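Local coordinates for major capsid protein (Faustovirus, PDB 5J7O) that probably builds the outer shell of a large double-stranded DNA virus by packing side by side as trimers of double jelly-roll subunits, at residues P83-T88 / V324-Q329. Sequence-based numbering, arbitrary orientation.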
# COMPACT_ATOMS: atom_id res chain seq x y z
N PRO B 83 33.48 11.39 15.11
CA PRO B 83 32.18 12.05 15.15
C PRO B 83 31.41 11.75 16.43
O PRO B 83 31.54 10.68 17.03
CB PRO B 83 31.46 11.44 13.94
CG PRO B 83 32.04 10.07 13.83
CD PRO B 83 33.49 10.20 14.23
N THR B 84 30.62 12.73 16.85
CA THR B 84 29.77 12.60 18.02
C THR B 84 28.42 13.26 17.75
O THR B 84 28.27 14.02 16.79
CB THR B 84 30.39 13.25 19.27
OG1 THR B 84 30.57 14.65 19.05
CG2 THR B 84 31.74 12.62 19.61
N TYR B 85 27.45 12.95 18.60
CA TYR B 85 26.21 13.71 18.62
C TYR B 85 26.49 15.17 18.95
O TYR B 85 27.50 15.51 19.58
CB TYR B 85 25.24 13.15 19.67
CG TYR B 85 24.54 11.86 19.31
CD1 TYR B 85 23.42 11.85 18.48
CD2 TYR B 85 24.96 10.64 19.84
CE1 TYR B 85 22.76 10.68 18.17
CE2 TYR B 85 24.31 9.46 19.53
CZ TYR B 85 23.21 9.48 18.70
OH TYR B 85 22.57 8.31 18.39
N ASN B 86 25.58 16.05 18.51
CA ASN B 86 25.61 17.46 18.87
C ASN B 86 26.93 18.12 18.48
O ASN B 86 27.61 18.75 19.29
CB ASN B 86 25.34 17.64 20.37
CG ASN B 86 25.06 19.08 20.76
OD1 ASN B 86 24.43 19.82 20.01
ND2 ASN B 86 25.54 19.47 21.93
N SER B 87 27.31 17.96 17.21
CA SER B 87 28.57 18.49 16.73
C SER B 87 28.47 18.78 15.24
O SER B 87 27.49 18.43 14.58
CB SER B 87 29.73 17.52 17.01
OG SER B 87 29.58 16.32 16.25
N THR B 88 29.50 19.43 14.72
CA THR B 88 29.61 19.74 13.30
C THR B 88 30.62 18.81 12.65
O THR B 88 31.76 18.69 13.12
CB THR B 88 30.02 21.20 13.09
OG1 THR B 88 28.96 22.07 13.50
CG2 THR B 88 30.33 21.46 11.62
N VAL B 324 27.87 19.12 8.00
CA VAL B 324 26.67 18.51 8.55
C VAL B 324 26.62 18.78 10.05
O VAL B 324 27.55 18.42 10.77
CB VAL B 324 26.61 17.00 8.27
CG1 VAL B 324 25.34 16.42 8.85
CG2 VAL B 324 26.69 16.72 6.78
N ASP B 325 25.54 19.41 10.51
CA ASP B 325 25.28 19.56 11.93
C ASP B 325 24.47 18.37 12.42
O ASP B 325 23.48 17.98 11.78
CB ASP B 325 24.53 20.86 12.21
CG ASP B 325 25.36 22.09 11.92
OD1 ASP B 325 26.60 21.97 11.84
OD2 ASP B 325 24.78 23.19 11.77
N ILE B 326 24.88 17.79 13.54
CA ILE B 326 24.29 16.56 14.06
C ILE B 326 23.43 16.90 15.27
O ILE B 326 23.86 17.66 16.15
CB ILE B 326 25.38 15.53 14.42
CG1 ILE B 326 26.20 15.18 13.19
CG2 ILE B 326 24.75 14.27 15.00
CD1 ILE B 326 25.39 14.60 12.05
N GLU B 327 22.22 16.34 15.30
CA GLU B 327 21.27 16.58 16.37
C GLU B 327 21.78 15.99 17.69
O GLU B 327 22.61 15.08 17.71
CB GLU B 327 19.91 15.99 16.00
CG GLU B 327 18.79 16.23 17.00
CD GLU B 327 18.47 17.69 17.18
OE1 GLU B 327 17.96 18.31 16.22
OE2 GLU B 327 18.72 18.23 18.27
N GLN B 328 21.28 16.53 18.80
CA GLN B 328 21.56 15.96 20.11
C GLN B 328 20.98 14.55 20.20
O GLN B 328 20.00 14.21 19.53
CB GLN B 328 20.96 16.84 21.21
CG GLN B 328 21.20 18.33 21.02
CD GLN B 328 20.56 19.16 22.12
OE1 GLN B 328 20.66 18.84 23.30
NE2 GLN B 328 19.88 20.23 21.72
N GLN B 329 21.61 13.72 21.04
CA GLN B 329 21.16 12.34 21.18
C GLN B 329 19.75 12.26 21.74
O GLN B 329 18.96 11.39 21.35
CB GLN B 329 22.13 11.55 22.06
CG GLN B 329 21.81 10.06 22.14
CD GLN B 329 22.37 9.40 23.38
OE1 GLN B 329 22.50 10.03 24.43
NE2 GLN B 329 22.69 8.12 23.28
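Thr-88 and Asp-325 face each other as an antiparallel, non-hydrogen-bonded pair, and the backbone bonds between the segments follow beyond it. Ile-326 N donates to Ser-87 O over 2.9 Å. One residue further along each segment, Asn-86 N donates to Glu-327 O at 3.2 Å. Asn-86 has a left-handed backbone (phi 58°, psi 52°) where the first segment turns. On the sheet face shared by Thr-88 and Asp-325, the Thr-88 hydroxyl donates to Asp-325 OD1 (2.9 Å) from above the carboxylate plane, the two side chains lying alongside each other. Within the turn, Ser-87 OG donates to Thr-84 O at 2.7 Å and ties its start to its end.

The Tyr-85 ring is packed by the second segment. Gln-329 CB sits over the middle of one face, 3.6 Å from the centroid in a CH-pi contact, and CG, anti to the backbone N (chi1 -174°), continues over CE2 and CZ. Glu-327 O lies at the ring edge, 3.4 Å from CD1. Ile-326 CG2 packs against Tyr-85 CA.

Gln-387 OE1 takes hydrogen bonds from Tyr-85 OH and Gln-329 NE2, and NE2 also binds Asp-384 O. The contact extends the pairing of edge strand 88-92 with strand 320-326, whose other neighbour is strand 186-193, in a four-stranded antiparallel sheet; Ile-326 packs on Phe-186 and Ile-89.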